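Local coordinates for protein BIS(5'-nucleosyl)-tetraphosphatase (Diadenosine tetraphosphatase), putative (Plasmodium falciparum, PDB 5CFJ) that probably hydrolyses diadenosine tetraphosphate asymmetrically, as a nucleotide-binding member of the Nudix hydrolase family, at residues Thr60-Thr65 with Ile71-Tyr76; Lys83-Asn88 with Ala137-Glu142. All coordinates share one frame; numbering follows the deposited sequence.

Contact 1 (Thr60-Thr65 with Ile71-Tyr76); sequences TAVRET and INKDKY
The Nudix box helix, 57-69, meets the chain that follows it where Val62 and Thr65 face Ile71, Lys73 and Tyr76. Val62 straddles the phenol oxygen of Tyr76: its CG2 lies 3.5 Å from Tyr76 OH and its CG1 3.7 Å. CG1, anti to the backbone N of Val62 (chi1 168°), also reaches CB of Lys73 at 3.9 Å, while the extended lysine chain runs off from the helix. One turn on, the methyl CG2 of Thr65 packs on Ile71 O and obliquely on the Tyr76 ring. The hydroxyl of Thr65 turns back to its own helix, where Thr65 OG1 donates to Ala61 O over 2.9 Å. On the other segment CA of Lys73 lies over the rim of one face of the Tyr76 ring, and CG2 of Ile71 sits at its edge. No direct hydrogen bond joins the two segments. Instead one water donates to Val62 O at 2.8 Å and to Ile71 O at 2.7 Å, and accepts from Tyr76 OH at 2.6 Å. This water thus links three polar atoms, a helix carbonyl among them, bridging the two segments and setting the direction of the Tyr76 O-H amid mostly apolar packing.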
loop_
_atom_site.group_PDB
_atom_site.type_symbol
_atom_site.label_atom_id
_atom_site.label_comp_id
_atom_site.label_asym_id
_atom_site.label_seq_id
_atom_site.Cartn_x
_atom_site.Cartn_y
_atom_site.Cartn_z
ATOM N N THR A 60 11.911 -3.528 -5.058
ATOM C CA THR A 60 11.026 -4.582 -4.571
ATOM C C THR A 60 9.583 -4.082 -4.535
ATOM O O THR A 60 8.673 -4.751 -5.002
ATOM C CB THR A 60 11.445 -5.061 -3.174
ATOM O OG1 THR A 60 12.747 -5.655 -3.252
ATOM C CG2 THR A 60 10.448 -6.065 -2.611
ATOM N N ALA A 61 9.384 -2.885 -3.997
ATOM C CA ALA A 61 8.051 -2.312 -3.887
ATOM C C ALA A 61 7.395 -2.174 -5.267
ATOM O O ALA A 61 6.232 -2.544 -5.457
ATOM C CB ALA A 61 8.117 -0.980 -3.200
ATOM N N VAL A 62 8.150 -1.652 -6.233
ATOM C CA VAL A 62 7.639 -1.473 -7.586
ATOM C C VAL A 62 7.274 -2.811 -8.224
ATOM O O VAL A 62 6.193 -2.966 -8.802
ATOM C CB VAL A 62 8.664 -0.725 -8.459
ATOM C CG1 VAL A 62 8.280 -0.799 -9.934
ATOM C CG2 VAL A 62 8.782 0.728 -7.994
ATOM N N ARG A 63 8.160 -3.795 -8.097
ATOM C CA ARG A 63 7.872 -5.104 -8.669
ATOM C C ARG A 63 6.650 -5.760 -8.034
ATOM O O ARG A 63 5.794 -6.281 -8.738
ATOM C CB ARG A 63 9.067 -6.033 -8.531
ATOM C CG ARG A 63 8.792 -7.423 -9.118
ATOM C CD ARG A 63 9.952 -8.406 -8.918
ATOM N NE ARG A 63 10.477 -8.334 -7.556
ATOM C CZ ARG A 63 9.870 -8.843 -6.489
ATOM N NH1 ARG A 63 8.707 -9.479 -6.612
ATOM N NH2 ARG A 63 10.416 -8.692 -5.291
ATOM N N GLU A 64 6.572 -5.742 -6.707
ATOM C CA GLU A 64 5.435 -6.356 -6.032
ATOM C C GLU A 64 4.130 -5.657 -6.398
ATOM O O GLU A 64 3.102 -6.302 -6.579
ATOM C CB GLU A 64 5.645 -6.351 -4.518
ATOM C CG GLU A 64 6.747 -7.296 -4.074
ATOM C CD GLU A 64 6.314 -8.744 -4.105
ATOM O OE1 GLU A 64 5.097 -8.991 -4.006
ATOM O OE2 GLU A 64 7.188 -9.629 -4.212
ATOM N N THR A 65 4.181 -4.337 -6.540
ATOM C CA THR A 65 2.994 -3.598 -6.946
ATOM C C THR A 65 2.560 -4.019 -8.348
ATOM O O THR A 65 1.375 -4.269 -8.594
ATOM C CB THR A 65 3.257 -2.095 -6.865
ATOM O OG1 THR A 65 3.479 -1.769 -5.488
ATOM C CG2 THR A 65 2.073 -1.285 -7.388
ATOM N N ILE A 71 -0.194 -2.638 -12.192
ATOM C CA ILE A 71 0.149 -1.236 -12.399
ATOM C C ILE A 71 1.657 -1.050 -12.311
ATOM O O ILE A 71 2.260 -1.322 -11.270
ATOM C CB ILE A 71 -0.546 -0.332 -11.367
ATOM C CG1 ILE A 71 -2.068 -0.480 -11.462
ATOM C CG2 ILE A 71 -0.117 1.111 -11.555
ATOM C CD1 ILE A 71 -2.819 0.263 -10.372
ATOM N N ASN A 72 2.265 -0.596 -13.407
ATOM C CA ASN A 72 3.703 -0.378 -13.463
ATOM C C ASN A 72 4.064 1.049 -13.079
ATOM O O ASN A 72 3.199 1.921 -13.012
ATOM C CB ASN A 72 4.234 -0.696 -14.861
ATOM C CG ASN A 72 5.620 -1.297 -14.832
ATOM O OD1 ASN A 72 6.376 -1.114 -13.878
ATOM N ND2 ASN A 72 5.961 -2.026 -15.882
ATOM N N LYS A 73 5.351 1.295 -12.842
ATOM C CA LYS A 73 5.772 2.571 -12.278
ATOM C C LYS A 73 5.582 3.759 -13.210
ATOM O O LYS A 73 5.556 4.891 -12.749
ATOM C CB LYS A 73 7.228 2.497 -11.822
ATOM C CG LYS A 73 8.229 2.317 -12.929
ATOM C CD LYS A 73 9.640 2.454 -12.383
ATOM C CE LYS A 73 10.673 2.335 -13.483
ATOM N NZ LYS A 73 12.048 2.516 -12.946
ATOM N N ASP A 74 5.415 3.520 -14.508
ATOM C CA ASP A 74 5.151 4.632 -15.418
ATOM C C ASP A 74 3.771 5.237 -15.155
ATOM O O ASP A 74 3.473 6.332 -15.622
ATOM C CB ASP A 74 5.263 4.188 -16.876
ATOM C CG ASP A 74 4.237 3.145 -17.235
ATOM O OD1 ASP A 74 4.361 2.009 -16.736
ATOM O OD2 ASP A 74 3.302 3.459 -18.001
ATOM N N LYS A 75 2.935 4.532 -14.395
ATOM C CA LYS A 75 1.579 5.000 -14.106
ATOM C C LYS A 75 1.489 5.895 -12.882
ATOM O O LYS A 75 0.440 6.480 -12.616
ATOM C CB LYS A 75 0.639 3.811 -13.906
ATOM C CG LYS A 75 0.576 2.867 -15.086
ATOM C CD LYS A 75 0.148 3.595 -16.347
ATOM C CE LYS A 75 -0.115 2.617 -17.475
ATOM N NZ LYS A 75 1.070 1.785 -17.810
ATOM N N TYR A 76 2.566 5.981 -12.109
ATOM C CA TYR A 76 2.493 6.762 -10.881
ATOM C C TYR A 76 3.748 7.588 -10.647
ATOM O O TYR A 76 4.816 7.305 -11.198
ATOM C CB TYR A 76 2.185 5.857 -9.675
ATOM C CG TYR A 76 3.061 4.639 -9.467
ATOM C CD1 TYR A 76 4.351 4.750 -8.962
ATOM C CD2 TYR A 76 2.564 3.363 -9.721
ATOM C CE1 TYR A 76 5.123 3.628 -8.737
ATOM C CE2 TYR A 76 3.329 2.238 -9.497
ATOM C CZ TYR A 76 4.611 2.376 -9.011
ATOM O OH TYR A 76 5.380 1.248 -8.791
HETATM O O HOH W 1 4.701 -0.951 -10.086
#

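Contact 2 (Lys83-Asn88 with Ala137-Glu142); sequences KTLKYN and ADLLKE. With SO4 (sulfate ion), chain B.
The flat carboxylate of Glu142 is met on its syn side, 32° out of its plane, by the ammonium of Lys83, where the Nudix fold packs strand 83-88 against helix 137-142. The axes run nearly antiparallel, at 165°, and come within 10.3 Å of each other. Farther along the strand, the ring of Tyr87 has a sulfate oxygen, O2, at its edge and in its plane, and Tyr87 OH donates a hydrogen bond of 2.5 Å to it. His43, Lys48 and Lys94 bind the same ion, probably carried over from crystallisation, and Thr96 OG1 also bonds to Tyr87 OH. Leu139 points from the helix toward the strand, and its CD1 touches CB of Lys83 at 3.8 Å, the leucine and the lysine running alongside in opposing senses. The other methyl of Leu139, CD2, meets CD1 of Leu85 more loosely, at 4.4 Å. Leu139 also packs on Tyr81 of the same strand, on Leu12 of strand 6-16 and on Tyr98 of strand 92-103. Fully extended, with CG anti to its backbone N (chi1 -170°), the Lys83 chain lies roughly perpendicular to the glutamate chain, ending in a salt bridge of 2.8 Å from Lys83 NZ to Glu142 OE1.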
loop_
_atom_site.group_PDB
_atom_site.type_symbol
_atom_site.label_atom_id
_atom_site.label_comp_id
_atom_site.label_asym_id
_atom_site.label_seq_id
_atom_site.Cartn_x
_atom_site.Cartn_y
_atom_site.Cartn_z
ATOM N N LYS A 83 7.736 5.220 5.002
ATOM C CA LYS A 83 7.691 4.885 6.416
ATOM C C LYS A 83 7.878 3.400 6.596
ATOM O O LYS A 83 7.317 2.592 5.852
ATOM C CB LYS A 83 6.378 5.331 7.069
ATOM C CG LYS A 83 6.404 5.200 8.605
ATOM C CD LYS A 83 5.151 5.709 9.297
ATOM C CE LYS A 83 5.327 5.621 10.809
ATOM N NZ LYS A 83 4.140 6.106 11.570
ATOM N N THR A 84 8.649 3.047 7.615
ATOM C CA THR A 84 8.857 1.662 7.986
ATOM C C THR A 84 8.020 1.350 9.222
ATOM O O THR A 84 8.081 2.052 10.229
ATOM C CB THR A 84 10.337 1.387 8.235
ATOM O OG1 THR A 84 11.066 1.644 7.028
ATOM C CG2 THR A 84 10.555 -0.043 8.625
ATOM N N LEU A 85 7.216 0.304 9.116
ATOM C CA LEU A 85 6.390 -0.188 10.207
ATOM C C LEU A 85 6.985 -1.465 10.739
ATOM O O LEU A 85 7.230 -2.383 9.984
ATOM C CB LEU A 85 4.963 -0.460 9.726
ATOM C CG LEU A 85 4.242 0.658 8.984
ATOM C CD1 LEU A 85 2.826 0.231 8.634
ATOM C CD2 LEU A 85 4.239 1.937 9.801
ATOM N N LYS A 86 7.203 -1.531 12.041
ATOM C CA LYS A 86 7.644 -2.766 12.662
ATOM C C LYS A 86 6.535 -3.293 13.551
ATOM O O LYS A 86 5.984 -2.564 14.374
ATOM C CB LYS A 86 8.926 -2.568 13.464
ATOM C CG LYS A 86 9.360 -3.870 14.110
ATOM C CD LYS A 86 10.766 -3.827 14.623
ATOM C CE LYS A 86 11.206 -5.220 15.037
ATOM N NZ LYS A 86 12.597 -5.220 15.540
ATOM N N TYR A 87 6.213 -4.569 13.377
ATOM C CA TYR A 87 5.092 -5.175 14.076
ATOM C C TYR A 87 5.309 -6.667 14.194
ATOM O O TYR A 87 6.277 -7.193 13.665
ATOM C CB TYR A 87 3.780 -4.873 13.350
ATOM C CG TYR A 87 3.786 -5.169 11.861
ATOM C CD1 TYR A 87 4.314 -4.257 10.957
ATOM C CD2 TYR A 87 3.247 -6.351 11.358
ATOM C CE1 TYR A 87 4.316 -4.511 9.596
ATOM C CE2 TYR A 87 3.239 -6.614 9.989
ATOM C CZ TYR A 87 3.780 -5.687 9.116
ATOM O OH TYR A 87 3.783 -5.912 7.753
ATOM N N ASN A 88 4.421 -7.354 14.900
ATOM C CA ASN A 88 4.590 -8.785 15.095
ATOM C C ASN A 88 3.603 -9.614 14.296
ATOM O O ASN A 88 2.444 -9.237 14.133
ATOM C CB ASN A 88 4.479 -9.129 16.577
ATOM C CG ASN A 88 5.638 -8.587 17.381
ATOM O OD1 ASN A 88 6.786 -8.626 16.937
ATOM N ND2 ASN A 88 5.346 -8.075 18.570
ATOM N N ALA A 137 -3.223 2.384 9.862
ATOM C CA ALA A 137 -4.162 3.498 9.947
ATOM C C ALA A 137 -3.396 4.823 10.057
ATOM O O ALA A 137 -3.666 5.836 9.360
ATOM C CB ALA A 137 -5.094 3.304 11.134
ATOM N N ASP A 138 -2.400 4.793 10.931
ATOM C CA ASP A 138 -1.606 5.970 11.189
ATOM C C ASP A 138 -0.764 6.319 9.970
ATOM O O ASP A 138 -0.602 7.498 9.659
ATOM C CB ASP A 138 -0.724 5.774 12.417
ATOM C CG ASP A 138 -1.531 5.685 13.693
ATOM O OD1 ASP A 138 -2.733 6.026 13.657
ATOM O OD2 ASP A 138 -0.974 5.279 14.727
ATOM N N LEU A 139 -0.253 5.306 9.262
ATOM C CA LEU A 139 0.437 5.547 8.001
ATOM C C LEU A 139 -0.446 6.352 7.060
ATOM O O LEU A 139 0.022 7.311 6.433
ATOM C CB LEU A 139 0.832 4.224 7.354
ATOM C CG LEU A 139 1.434 4.298 5.949
ATOM C CD1 LEU A 139 2.803 4.974 5.960
ATOM C CD2 LEU A 139 1.527 2.903 5.347
ATOM N N LEU A 140 -1.715 5.962 6.934
ATOM C CA LEU A 140 -2.580 6.697 6.002
ATOM C C LEU A 140 -2.768 8.150 6.431
ATOM O O LEU A 140 -2.713 9.089 5.595
ATOM C CB LEU A 140 -3.942 6.029 5.857
ATOM C CG LEU A 140 -3.898 4.570 5.410
ATOM C CD1 LEU A 140 -5.306 4.087 5.076
ATOM C CD2 LEU A 140 -2.960 4.385 4.232
ATOM N N LYS A 141 -2.986 8.368 7.727
ATOM C CA LYS A 141 -3.159 9.750 8.187
ATOM C C LYS A 141 -1.904 10.602 7.969
ATOM O O LYS A 141 -1.975 11.761 7.528
ATOM C CB LYS A 141 -3.555 9.781 9.660
ATOM C CG LYS A 141 -4.970 9.319 9.920
ATOM C CD LYS A 141 -5.350 9.548 11.370
ATOM C CE LYS A 141 -5.181 11.008 11.755
ATOM N NZ LYS A 141 -6.132 11.891 11.025
ATOM N N GLU A 142 -0.747 10.032 8.267
ATOM C CA GLU A 142 0.507 10.755 8.106
ATOM C C GLU A 142 0.831 11.021 6.626
ATOM O O GLU A 142 1.327 12.104 6.273
ATOM C CB GLU A 142 1.626 9.993 8.821
ATOM C CG GLU A 142 1.342 9.912 10.332
ATOM C CD GLU A 142 2.347 9.097 11.137
ATOM O OE1 GLU A 142 3.350 8.625 10.569
ATOM O OE2 GLU A 142 2.125 8.925 12.359
HETATM S S SO4 B . 1.290 -8.526 6.897
HETATM O O1 SO4 B . 0.537 -8.581 5.648
HETATM O O2 SO4 B . 2.581 -7.876 6.710
HETATM O O3 SO4 B . 0.509 -7.794 7.890
HETATM O O4 SO4 B . 1.496 -9.888 7.384
#

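In the fold
From the N terminus, strands 6-16, 30-37 and 44-50 lead into helix 57-69. Contact 1 then closes a short loop, bringing the chain just after that helix back against it before strand 76-89 begins. Contact 2 opens only later, on that same strand, and closes a much longer loop that takes in strands 92-103 and 116-122 before helix 134-147. The two are therefore in series, neither nested nor crossed. The centres of contact 1 and contact 2 are about 20 Å apart, on opposite sides of the chain's centre, and the two do not touch. Contact 1 ties the Nudix helix to the start of strand 76-89, and contact 2 ties that strand's later part to the C-terminal helix.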